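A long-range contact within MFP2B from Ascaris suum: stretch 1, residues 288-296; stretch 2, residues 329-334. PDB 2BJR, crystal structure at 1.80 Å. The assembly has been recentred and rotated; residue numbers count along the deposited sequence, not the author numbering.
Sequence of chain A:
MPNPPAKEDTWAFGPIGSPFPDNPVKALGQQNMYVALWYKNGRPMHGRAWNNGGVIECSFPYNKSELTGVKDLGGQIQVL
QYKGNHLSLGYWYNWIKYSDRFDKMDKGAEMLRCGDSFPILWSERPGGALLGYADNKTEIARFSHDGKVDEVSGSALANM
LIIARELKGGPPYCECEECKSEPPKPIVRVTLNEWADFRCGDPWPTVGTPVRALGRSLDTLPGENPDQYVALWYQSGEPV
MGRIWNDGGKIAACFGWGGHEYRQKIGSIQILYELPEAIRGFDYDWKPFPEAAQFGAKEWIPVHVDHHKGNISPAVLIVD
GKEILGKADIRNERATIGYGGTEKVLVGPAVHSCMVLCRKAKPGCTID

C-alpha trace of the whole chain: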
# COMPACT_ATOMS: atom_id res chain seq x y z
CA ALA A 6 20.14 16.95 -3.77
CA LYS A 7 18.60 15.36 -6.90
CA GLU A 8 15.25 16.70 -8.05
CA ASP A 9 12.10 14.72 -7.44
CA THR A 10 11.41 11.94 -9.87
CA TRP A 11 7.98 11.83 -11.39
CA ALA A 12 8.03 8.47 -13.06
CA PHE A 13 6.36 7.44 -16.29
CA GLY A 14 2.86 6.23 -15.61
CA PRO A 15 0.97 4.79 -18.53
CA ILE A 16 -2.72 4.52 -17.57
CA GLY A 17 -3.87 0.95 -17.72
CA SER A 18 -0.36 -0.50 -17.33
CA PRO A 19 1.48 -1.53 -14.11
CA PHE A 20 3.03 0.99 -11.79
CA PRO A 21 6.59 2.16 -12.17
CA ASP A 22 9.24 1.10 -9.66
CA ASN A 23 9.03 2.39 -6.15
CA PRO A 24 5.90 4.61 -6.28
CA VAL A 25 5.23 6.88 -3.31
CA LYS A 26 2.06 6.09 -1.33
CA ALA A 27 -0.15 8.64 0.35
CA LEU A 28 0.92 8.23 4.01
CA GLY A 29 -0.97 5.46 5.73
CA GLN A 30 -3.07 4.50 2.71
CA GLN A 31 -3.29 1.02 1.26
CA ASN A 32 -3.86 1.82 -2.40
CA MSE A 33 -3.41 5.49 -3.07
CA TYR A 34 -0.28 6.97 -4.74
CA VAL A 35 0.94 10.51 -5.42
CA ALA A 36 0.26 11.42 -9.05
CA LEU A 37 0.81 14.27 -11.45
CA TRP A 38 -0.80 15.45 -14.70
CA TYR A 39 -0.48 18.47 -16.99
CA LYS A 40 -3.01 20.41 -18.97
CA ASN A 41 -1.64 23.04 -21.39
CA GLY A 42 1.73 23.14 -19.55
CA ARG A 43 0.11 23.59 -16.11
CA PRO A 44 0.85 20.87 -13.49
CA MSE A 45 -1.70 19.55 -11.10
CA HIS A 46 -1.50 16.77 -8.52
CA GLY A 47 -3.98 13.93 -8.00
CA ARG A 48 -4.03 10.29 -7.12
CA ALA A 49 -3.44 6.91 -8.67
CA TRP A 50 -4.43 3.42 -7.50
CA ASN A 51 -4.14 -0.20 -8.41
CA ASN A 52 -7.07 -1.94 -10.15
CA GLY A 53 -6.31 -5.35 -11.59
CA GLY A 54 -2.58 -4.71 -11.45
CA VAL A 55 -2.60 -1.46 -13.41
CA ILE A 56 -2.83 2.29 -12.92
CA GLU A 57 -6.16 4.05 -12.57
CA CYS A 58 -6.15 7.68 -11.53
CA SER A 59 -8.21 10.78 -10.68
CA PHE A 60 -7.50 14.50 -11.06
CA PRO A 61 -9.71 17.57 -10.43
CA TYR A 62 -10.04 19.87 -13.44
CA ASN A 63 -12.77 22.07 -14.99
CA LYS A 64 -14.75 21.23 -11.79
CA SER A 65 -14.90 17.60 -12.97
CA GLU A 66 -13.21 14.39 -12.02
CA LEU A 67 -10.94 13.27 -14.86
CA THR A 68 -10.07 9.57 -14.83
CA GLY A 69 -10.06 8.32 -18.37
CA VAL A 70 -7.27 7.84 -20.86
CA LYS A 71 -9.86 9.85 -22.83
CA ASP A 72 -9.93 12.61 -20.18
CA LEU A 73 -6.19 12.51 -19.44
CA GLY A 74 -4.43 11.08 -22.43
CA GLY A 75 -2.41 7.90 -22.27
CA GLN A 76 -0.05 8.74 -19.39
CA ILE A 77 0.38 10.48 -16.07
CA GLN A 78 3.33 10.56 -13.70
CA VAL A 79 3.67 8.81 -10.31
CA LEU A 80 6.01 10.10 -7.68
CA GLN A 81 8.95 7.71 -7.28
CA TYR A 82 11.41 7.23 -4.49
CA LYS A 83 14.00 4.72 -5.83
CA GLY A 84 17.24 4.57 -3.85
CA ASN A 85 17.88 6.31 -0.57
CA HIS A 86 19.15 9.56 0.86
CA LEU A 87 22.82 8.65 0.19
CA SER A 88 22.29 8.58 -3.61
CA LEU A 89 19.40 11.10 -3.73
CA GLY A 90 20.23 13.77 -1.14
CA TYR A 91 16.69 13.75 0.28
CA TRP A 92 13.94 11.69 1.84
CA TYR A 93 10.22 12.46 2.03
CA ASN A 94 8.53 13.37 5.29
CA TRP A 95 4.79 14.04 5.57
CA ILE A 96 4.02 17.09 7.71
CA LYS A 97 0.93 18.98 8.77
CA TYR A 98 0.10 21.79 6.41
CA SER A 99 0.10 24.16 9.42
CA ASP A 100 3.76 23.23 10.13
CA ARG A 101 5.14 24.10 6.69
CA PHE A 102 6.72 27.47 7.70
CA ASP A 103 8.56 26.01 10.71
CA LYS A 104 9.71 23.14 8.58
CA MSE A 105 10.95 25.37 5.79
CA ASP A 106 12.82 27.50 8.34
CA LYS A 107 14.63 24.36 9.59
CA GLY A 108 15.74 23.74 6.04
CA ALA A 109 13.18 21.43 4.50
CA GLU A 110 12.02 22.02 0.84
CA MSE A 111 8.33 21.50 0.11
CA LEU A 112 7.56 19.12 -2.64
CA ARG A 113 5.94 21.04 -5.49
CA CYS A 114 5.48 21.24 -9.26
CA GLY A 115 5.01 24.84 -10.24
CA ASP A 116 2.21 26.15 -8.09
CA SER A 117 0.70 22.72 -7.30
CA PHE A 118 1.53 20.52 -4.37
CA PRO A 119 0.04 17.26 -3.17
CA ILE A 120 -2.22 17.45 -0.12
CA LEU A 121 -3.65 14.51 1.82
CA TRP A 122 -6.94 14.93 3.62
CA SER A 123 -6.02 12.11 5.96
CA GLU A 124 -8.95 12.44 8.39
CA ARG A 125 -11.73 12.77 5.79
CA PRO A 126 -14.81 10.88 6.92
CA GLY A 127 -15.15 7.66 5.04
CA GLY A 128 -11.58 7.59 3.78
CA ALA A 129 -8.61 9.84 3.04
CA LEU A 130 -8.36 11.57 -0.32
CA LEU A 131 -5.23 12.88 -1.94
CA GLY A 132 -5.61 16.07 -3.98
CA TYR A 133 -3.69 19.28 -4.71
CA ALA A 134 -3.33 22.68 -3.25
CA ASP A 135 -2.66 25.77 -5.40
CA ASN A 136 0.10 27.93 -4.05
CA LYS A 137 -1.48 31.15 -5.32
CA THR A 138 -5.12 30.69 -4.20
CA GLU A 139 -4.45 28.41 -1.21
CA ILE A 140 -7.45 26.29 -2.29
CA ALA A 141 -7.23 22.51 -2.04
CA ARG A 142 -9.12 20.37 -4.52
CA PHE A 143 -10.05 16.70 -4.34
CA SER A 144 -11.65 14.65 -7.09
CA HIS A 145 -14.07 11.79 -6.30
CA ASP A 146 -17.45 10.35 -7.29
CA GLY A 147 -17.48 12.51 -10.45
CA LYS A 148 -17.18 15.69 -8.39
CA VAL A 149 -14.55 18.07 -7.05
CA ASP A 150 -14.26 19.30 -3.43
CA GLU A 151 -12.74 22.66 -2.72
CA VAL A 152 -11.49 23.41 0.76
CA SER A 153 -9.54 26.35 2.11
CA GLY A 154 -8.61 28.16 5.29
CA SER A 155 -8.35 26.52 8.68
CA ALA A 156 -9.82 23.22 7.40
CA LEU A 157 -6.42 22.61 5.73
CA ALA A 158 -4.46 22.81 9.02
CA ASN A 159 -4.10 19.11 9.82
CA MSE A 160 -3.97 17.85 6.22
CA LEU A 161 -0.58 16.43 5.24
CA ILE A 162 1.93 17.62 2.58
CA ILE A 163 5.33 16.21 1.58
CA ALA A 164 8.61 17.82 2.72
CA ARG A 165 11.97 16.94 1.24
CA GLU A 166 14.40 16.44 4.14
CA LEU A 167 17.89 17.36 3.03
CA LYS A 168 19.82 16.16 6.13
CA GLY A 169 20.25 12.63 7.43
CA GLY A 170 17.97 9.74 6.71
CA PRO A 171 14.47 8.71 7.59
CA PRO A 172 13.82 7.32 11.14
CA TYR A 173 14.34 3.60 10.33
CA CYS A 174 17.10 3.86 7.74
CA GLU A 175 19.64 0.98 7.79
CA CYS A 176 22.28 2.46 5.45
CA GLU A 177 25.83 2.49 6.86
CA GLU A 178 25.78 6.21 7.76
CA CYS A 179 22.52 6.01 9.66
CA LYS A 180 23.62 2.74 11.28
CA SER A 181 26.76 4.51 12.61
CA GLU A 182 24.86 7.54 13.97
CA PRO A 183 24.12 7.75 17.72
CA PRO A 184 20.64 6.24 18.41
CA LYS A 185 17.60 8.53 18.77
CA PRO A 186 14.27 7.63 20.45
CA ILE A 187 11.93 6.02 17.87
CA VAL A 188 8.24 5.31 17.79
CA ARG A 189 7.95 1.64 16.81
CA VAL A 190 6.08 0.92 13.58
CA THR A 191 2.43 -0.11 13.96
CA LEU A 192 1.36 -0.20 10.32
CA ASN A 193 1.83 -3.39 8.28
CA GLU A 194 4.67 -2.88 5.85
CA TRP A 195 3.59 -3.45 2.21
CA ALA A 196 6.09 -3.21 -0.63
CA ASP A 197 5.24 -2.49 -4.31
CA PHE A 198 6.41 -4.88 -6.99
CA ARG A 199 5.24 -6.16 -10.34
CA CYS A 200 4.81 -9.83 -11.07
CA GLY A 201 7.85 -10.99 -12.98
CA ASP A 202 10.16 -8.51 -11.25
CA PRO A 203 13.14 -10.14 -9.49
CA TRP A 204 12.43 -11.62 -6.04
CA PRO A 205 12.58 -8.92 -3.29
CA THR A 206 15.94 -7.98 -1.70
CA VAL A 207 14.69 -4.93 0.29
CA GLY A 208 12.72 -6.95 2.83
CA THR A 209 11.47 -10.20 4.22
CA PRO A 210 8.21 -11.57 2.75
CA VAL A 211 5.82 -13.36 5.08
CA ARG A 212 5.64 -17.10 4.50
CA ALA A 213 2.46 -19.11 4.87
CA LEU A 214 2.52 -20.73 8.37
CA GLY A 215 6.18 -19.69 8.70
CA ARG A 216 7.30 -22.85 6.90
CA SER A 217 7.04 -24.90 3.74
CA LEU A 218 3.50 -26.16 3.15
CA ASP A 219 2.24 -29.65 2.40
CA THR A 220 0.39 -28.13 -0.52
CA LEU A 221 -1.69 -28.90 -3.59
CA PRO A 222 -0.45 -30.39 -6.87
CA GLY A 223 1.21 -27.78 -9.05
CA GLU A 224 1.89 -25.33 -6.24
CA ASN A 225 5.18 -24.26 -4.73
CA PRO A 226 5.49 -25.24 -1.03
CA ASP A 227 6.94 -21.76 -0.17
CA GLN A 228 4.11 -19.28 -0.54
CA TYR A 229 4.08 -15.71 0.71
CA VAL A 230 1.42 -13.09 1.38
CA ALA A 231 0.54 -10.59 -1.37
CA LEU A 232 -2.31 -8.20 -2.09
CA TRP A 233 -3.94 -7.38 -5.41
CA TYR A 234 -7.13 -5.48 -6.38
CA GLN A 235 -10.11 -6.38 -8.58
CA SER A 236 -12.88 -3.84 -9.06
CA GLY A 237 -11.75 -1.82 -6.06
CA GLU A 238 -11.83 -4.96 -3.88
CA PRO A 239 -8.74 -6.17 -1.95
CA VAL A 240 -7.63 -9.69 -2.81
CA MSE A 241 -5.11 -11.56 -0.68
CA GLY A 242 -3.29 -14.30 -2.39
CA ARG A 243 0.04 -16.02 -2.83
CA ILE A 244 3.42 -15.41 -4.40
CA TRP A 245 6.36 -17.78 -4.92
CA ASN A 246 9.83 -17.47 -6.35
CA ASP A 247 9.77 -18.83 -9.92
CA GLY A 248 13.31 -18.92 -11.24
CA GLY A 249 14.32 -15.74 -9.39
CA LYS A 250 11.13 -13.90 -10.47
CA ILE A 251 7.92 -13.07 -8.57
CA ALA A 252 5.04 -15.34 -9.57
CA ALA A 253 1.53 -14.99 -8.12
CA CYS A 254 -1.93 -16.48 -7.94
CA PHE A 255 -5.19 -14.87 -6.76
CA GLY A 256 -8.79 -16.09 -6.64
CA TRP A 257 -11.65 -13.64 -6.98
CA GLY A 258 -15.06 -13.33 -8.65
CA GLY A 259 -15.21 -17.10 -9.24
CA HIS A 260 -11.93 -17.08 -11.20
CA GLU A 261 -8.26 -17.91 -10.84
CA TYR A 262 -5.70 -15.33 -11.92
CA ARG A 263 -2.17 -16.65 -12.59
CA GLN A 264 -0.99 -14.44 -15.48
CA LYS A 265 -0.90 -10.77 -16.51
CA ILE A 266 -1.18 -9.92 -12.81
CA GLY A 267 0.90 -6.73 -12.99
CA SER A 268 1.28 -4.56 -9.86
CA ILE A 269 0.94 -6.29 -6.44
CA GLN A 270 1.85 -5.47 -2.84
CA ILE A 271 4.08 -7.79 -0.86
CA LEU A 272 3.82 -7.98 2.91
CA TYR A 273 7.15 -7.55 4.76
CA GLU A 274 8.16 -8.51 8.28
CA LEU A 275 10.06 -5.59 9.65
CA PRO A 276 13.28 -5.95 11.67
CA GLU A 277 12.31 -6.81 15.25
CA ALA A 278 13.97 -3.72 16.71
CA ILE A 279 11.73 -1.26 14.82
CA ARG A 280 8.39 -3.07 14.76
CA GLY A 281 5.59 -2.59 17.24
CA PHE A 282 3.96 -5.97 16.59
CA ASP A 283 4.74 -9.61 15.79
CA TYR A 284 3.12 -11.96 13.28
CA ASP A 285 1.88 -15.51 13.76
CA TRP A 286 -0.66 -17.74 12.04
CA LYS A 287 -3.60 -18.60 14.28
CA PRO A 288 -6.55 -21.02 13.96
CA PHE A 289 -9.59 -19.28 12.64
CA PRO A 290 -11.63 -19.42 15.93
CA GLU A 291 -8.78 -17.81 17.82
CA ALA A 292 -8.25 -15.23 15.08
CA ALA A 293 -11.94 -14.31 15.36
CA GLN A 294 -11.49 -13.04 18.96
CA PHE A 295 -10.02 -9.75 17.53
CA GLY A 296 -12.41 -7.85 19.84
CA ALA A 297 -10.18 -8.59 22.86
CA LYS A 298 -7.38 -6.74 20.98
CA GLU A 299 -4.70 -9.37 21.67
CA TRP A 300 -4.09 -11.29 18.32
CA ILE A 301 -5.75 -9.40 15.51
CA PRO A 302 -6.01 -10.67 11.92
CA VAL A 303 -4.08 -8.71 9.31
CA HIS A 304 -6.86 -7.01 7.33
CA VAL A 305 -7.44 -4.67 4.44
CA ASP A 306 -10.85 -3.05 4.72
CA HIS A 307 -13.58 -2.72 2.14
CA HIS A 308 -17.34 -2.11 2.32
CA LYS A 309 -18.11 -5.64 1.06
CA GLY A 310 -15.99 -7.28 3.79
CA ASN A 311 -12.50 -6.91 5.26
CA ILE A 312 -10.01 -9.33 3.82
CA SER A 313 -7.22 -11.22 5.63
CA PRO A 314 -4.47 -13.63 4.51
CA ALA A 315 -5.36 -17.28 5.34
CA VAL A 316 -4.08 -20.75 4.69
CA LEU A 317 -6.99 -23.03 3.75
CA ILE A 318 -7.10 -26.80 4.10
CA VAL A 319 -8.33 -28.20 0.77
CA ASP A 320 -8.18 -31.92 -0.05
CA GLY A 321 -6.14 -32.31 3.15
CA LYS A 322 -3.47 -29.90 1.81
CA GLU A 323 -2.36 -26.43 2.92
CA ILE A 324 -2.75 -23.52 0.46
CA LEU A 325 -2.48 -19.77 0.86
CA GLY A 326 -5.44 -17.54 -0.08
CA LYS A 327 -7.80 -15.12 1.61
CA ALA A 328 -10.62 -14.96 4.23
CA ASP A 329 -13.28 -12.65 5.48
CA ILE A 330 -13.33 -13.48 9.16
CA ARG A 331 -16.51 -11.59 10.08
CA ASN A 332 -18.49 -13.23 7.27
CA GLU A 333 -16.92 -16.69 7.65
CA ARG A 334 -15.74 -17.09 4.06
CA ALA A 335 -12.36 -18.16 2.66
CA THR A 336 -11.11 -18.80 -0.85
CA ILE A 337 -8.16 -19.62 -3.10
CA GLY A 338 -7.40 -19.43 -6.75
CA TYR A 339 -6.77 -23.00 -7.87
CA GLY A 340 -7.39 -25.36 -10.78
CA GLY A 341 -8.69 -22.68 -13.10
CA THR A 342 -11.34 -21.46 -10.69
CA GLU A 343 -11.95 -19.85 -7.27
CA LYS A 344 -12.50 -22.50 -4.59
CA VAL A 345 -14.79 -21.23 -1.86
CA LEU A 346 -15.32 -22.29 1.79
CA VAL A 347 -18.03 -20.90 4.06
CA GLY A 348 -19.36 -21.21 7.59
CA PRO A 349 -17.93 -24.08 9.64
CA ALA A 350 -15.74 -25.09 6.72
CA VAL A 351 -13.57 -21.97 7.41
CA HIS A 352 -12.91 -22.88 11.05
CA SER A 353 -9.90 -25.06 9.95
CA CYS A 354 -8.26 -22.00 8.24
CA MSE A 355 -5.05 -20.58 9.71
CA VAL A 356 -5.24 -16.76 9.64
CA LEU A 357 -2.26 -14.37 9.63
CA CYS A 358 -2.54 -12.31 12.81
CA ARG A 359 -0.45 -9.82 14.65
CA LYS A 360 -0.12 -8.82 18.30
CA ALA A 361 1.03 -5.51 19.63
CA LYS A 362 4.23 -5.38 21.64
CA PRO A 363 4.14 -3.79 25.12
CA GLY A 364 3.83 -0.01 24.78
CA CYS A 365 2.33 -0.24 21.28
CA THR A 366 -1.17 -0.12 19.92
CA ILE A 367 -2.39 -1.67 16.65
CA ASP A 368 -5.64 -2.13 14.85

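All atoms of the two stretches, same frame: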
# COMPACT_ATOMS: atom_id res chain seq x y z
N PRO A 288 -5.33 -20.35 14.38
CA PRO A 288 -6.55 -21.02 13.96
C PRO A 288 -7.66 -20.02 13.90
O PRO A 288 -7.72 -19.10 14.72
CB PRO A 288 -6.78 -22.11 15.05
CG PRO A 288 -5.40 -22.39 15.61
CD PRO A 288 -4.75 -20.99 15.58
N PHE A 289 -8.53 -20.21 12.93
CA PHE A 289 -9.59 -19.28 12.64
C PHE A 289 -10.43 -18.87 13.91
O PHE A 289 -10.73 -17.70 14.09
CB PHE A 289 -10.48 -19.82 11.52
CG PHE A 289 -11.56 -18.89 11.10
CD1 PHE A 289 -11.43 -18.09 9.96
CD2 PHE A 289 -12.76 -18.80 11.81
CE1 PHE A 289 -12.42 -17.24 9.56
CE2 PHE A 289 -13.76 -17.91 11.40
CZ PHE A 289 -13.58 -17.12 10.29
N PRO A 290 -10.84 -19.81 14.76
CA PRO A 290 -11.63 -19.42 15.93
C PRO A 290 -10.90 -18.54 16.91
O PRO A 290 -11.52 -17.71 17.55
CB PRO A 290 -12.05 -20.77 16.54
CG PRO A 290 -11.88 -21.76 15.42
CD PRO A 290 -10.69 -21.27 14.65
N GLU A 291 -9.58 -18.70 17.01
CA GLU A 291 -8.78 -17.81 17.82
C GLU A 291 -8.62 -16.44 17.16
O GLU A 291 -8.80 -15.40 17.79
CB GLU A 291 -7.43 -18.47 18.12
CG GLU A 291 -6.55 -17.64 19.02
CD GLU A 291 -5.18 -18.25 19.29
OE1 GLU A 291 -4.93 -19.42 18.91
OE2 GLU A 291 -4.37 -17.52 19.87
N ALA A 292 -8.34 -16.46 15.86
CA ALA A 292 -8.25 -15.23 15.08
C ALA A 292 -9.50 -14.37 15.19
O ALA A 292 -9.42 -13.16 15.19
CB ALA A 292 -7.94 -15.56 13.59
N ALA A 293 -10.65 -15.00 15.28
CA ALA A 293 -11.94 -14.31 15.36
C ALA A 293 -12.21 -13.55 16.68
O ALA A 293 -13.19 -12.81 16.76
CB ALA A 293 -13.06 -15.29 15.09
N GLN A 294 -11.33 -13.69 17.67
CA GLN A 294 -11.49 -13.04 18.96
C GLN A 294 -10.79 -11.66 18.98
O GLN A 294 -10.35 -11.20 20.04
CB GLN A 294 -10.97 -13.93 20.10
CG GLN A 294 -11.51 -15.36 20.09
CD GLN A 294 -10.92 -16.24 21.20
OE1 GLN A 294 -10.43 -15.72 22.22
NE2 GLN A 294 -10.99 -17.54 21.02
N PHE A 295 -10.66 -11.06 17.77
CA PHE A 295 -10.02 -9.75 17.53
C PHE A 295 -10.53 -8.63 18.46
O PHE A 295 -9.84 -7.62 18.66
CB PHE A 295 -10.24 -9.29 16.05
CG PHE A 295 -11.65 -9.49 15.53
CD1 PHE A 295 -12.71 -8.72 16.02
CD2 PHE A 295 -11.92 -10.46 14.58
CE1 PHE A 295 -14.02 -8.92 15.55
CE2 PHE A 295 -13.22 -10.67 14.10
CZ PHE A 295 -14.27 -9.91 14.59
N GLY A 296 -11.76 -8.81 18.97
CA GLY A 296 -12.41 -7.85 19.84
C GLY A 296 -11.68 -7.62 21.15
O GLY A 296 -11.72 -6.50 21.70
N ASP A 329 -12.51 -13.67 4.82
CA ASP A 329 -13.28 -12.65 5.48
C ASP A 329 -13.75 -13.27 6.79
O ASP A 329 -14.63 -14.14 6.79
CB ASP A 329 -14.47 -12.33 4.61
CG ASP A 329 -15.35 -11.22 5.19
OD1 ASP A 329 -15.36 -11.01 6.41
OD2 ASP A 329 -16.03 -10.47 4.44
N ILE A 330 -13.12 -12.86 7.87
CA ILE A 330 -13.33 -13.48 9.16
C ILE A 330 -14.77 -13.20 9.62
O ILE A 330 -15.46 -14.10 10.04
CB ILE A 330 -12.38 -12.93 10.22
CG1 ILE A 330 -10.88 -13.16 9.92
CG2 ILE A 330 -12.71 -13.51 11.60
CD1 ILE A 330 -10.53 -14.32 9.05
N ARG A 331 -15.20 -11.94 9.53
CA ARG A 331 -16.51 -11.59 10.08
C ARG A 331 -17.63 -12.36 9.36
O ARG A 331 -18.64 -12.73 9.97
CB ARG A 331 -16.75 -10.08 10.01
CG ARG A 331 -16.07 -9.27 11.09
CD ARG A 331 -16.40 -7.77 10.96
NE ARG A 331 -15.76 -6.94 11.97
CZ ARG A 331 -16.17 -6.80 13.24
NH1 ARG A 331 -17.23 -7.46 13.69
NH2 ARG A 331 -15.50 -5.99 14.06
N ASN A 332 -17.45 -12.64 8.08
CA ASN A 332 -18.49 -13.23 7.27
C ASN A 332 -18.26 -14.73 7.05
O ASN A 332 -18.94 -15.39 6.27
CB ASN A 332 -18.62 -12.44 5.96
CG ASN A 332 -19.07 -10.93 6.20
OD1 ASN A 332 -19.96 -10.67 7.05
ND2 ASN A 332 -18.50 -9.97 5.43
N GLU A 333 -17.29 -15.30 7.78
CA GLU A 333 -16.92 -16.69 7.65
C GLU A 333 -16.86 -17.20 6.21
O GLU A 333 -17.63 -18.09 5.80
CB GLU A 333 -17.85 -17.57 8.50
CG GLU A 333 -17.70 -17.30 9.99
CD GLU A 333 -18.51 -18.29 10.83
OE1 GLU A 333 -19.56 -18.74 10.32
OE2 GLU A 333 -18.03 -18.67 11.94
N ARG A 334 -15.96 -16.63 5.42
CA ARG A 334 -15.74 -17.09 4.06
C ARG A 334 -14.22 -17.14 3.82
O ARG A 334 -13.50 -16.32 4.40
CB ARG A 334 -16.35 -16.08 3.12
CG ARG A 334 -16.49 -16.50 1.69
CD ARG A 334 -17.49 -15.61 0.91
NE ARG A 334 -17.69 -16.10 -0.43
CZ ARG A 334 -17.01 -15.68 -1.49
NH1 ARG A 334 -16.04 -14.80 -1.35
NH2 ARG A 334 -17.27 -16.21 -2.66

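The first stretch is a short helix, with a 3-10 segment further on; the second is a tight hairpin-like loop. Pro288 sits at the N-cap position, and its carbonyl O accepts the amide N of Ala292 at 2.9 Å and, through a weak bond, the N of Glu291 at 3.0 Å. The next bond along, from Ala293 N to Phe289 O at 3.0 Å, carries the winding forward. In the second stretch, a type I beta turn runs from Ile330 to Glu333, closed by Glu333 N donating to Ile330 O at 3.1 Å. Asp329 and Arg334 pair their backbones just outside it: Asp329 N meets Arg334 O at 2.9 Å, and Arg334 N meets Asp329 O at 3.1 Å. Glu333 takes positive phi and psi, 42° and 63°, on the way out of the turn.

Side chains of Asp329, just before the turn, and Asn332, within it, also link up. Asp329 OD1 accepts the backbone N of Asn332 at 3.1 Å, while Asp329 OD2 accepts Asn332 ND2 at 2.7 Å. Both residues point their CA-to-CB bonds away from the first stretch, so this polar pair lies off the contact. The two backbones come nearest at Ala293 and Ile330, whose CA atoms are 6.4 Å apart. The backbone hydrogen bonds described here run within each stretch, none crosses between them, and the meeting is mostly between side chains.

Ile330 is the center of that meeting. Its CA-to-CB bond points toward the first stretch, and its methyls touch three residues there. Ile330 CD1 lies 3.5 Å from Phe289 CE1, while Ile330 CG2 lies 3.8 Å from Phe295 CE2, at the edge of that ring and near its plane. Ala293, with a one-carbon side chain, lies where the CA atoms come nearest; its CA and CB are both 3.9 Å from Ile330 CG2.

The two aromatic residues reach the loop differently. Phe289 leaves its backbone sideways, yet with chi1 at t the end of its ring comes nearer, and Phe289 CZ also approaches Glu333 CG at 4.1 Å. That pairing uses the aliphatic part of the glutamate; its OE2 is hydrogen-bonded elsewhere in the structure. Phe295, with chi1 at p, starts out toward the loop and meets Arg331 as well as Ile330.

Arg331 shows how a long side chain can return to a contact that its CA-to-CB bond points away from. The extended chi2 and chi3, both t, carry the guanidinium back until Arg331 NH2 is 3.6 Å from Phe295 CE1. The phenyl atom lies over one face of the guanidinium, a flat cationic group whose faces tolerate aromatic carbon while its N-H groups point outward in the plane. The rule is economical: hydrogen bonds run within each stretch, and Ile330 makes most of the contacts between them, supplemented by Arg331 and Glu333, with 336 Å² buried, both sides summed.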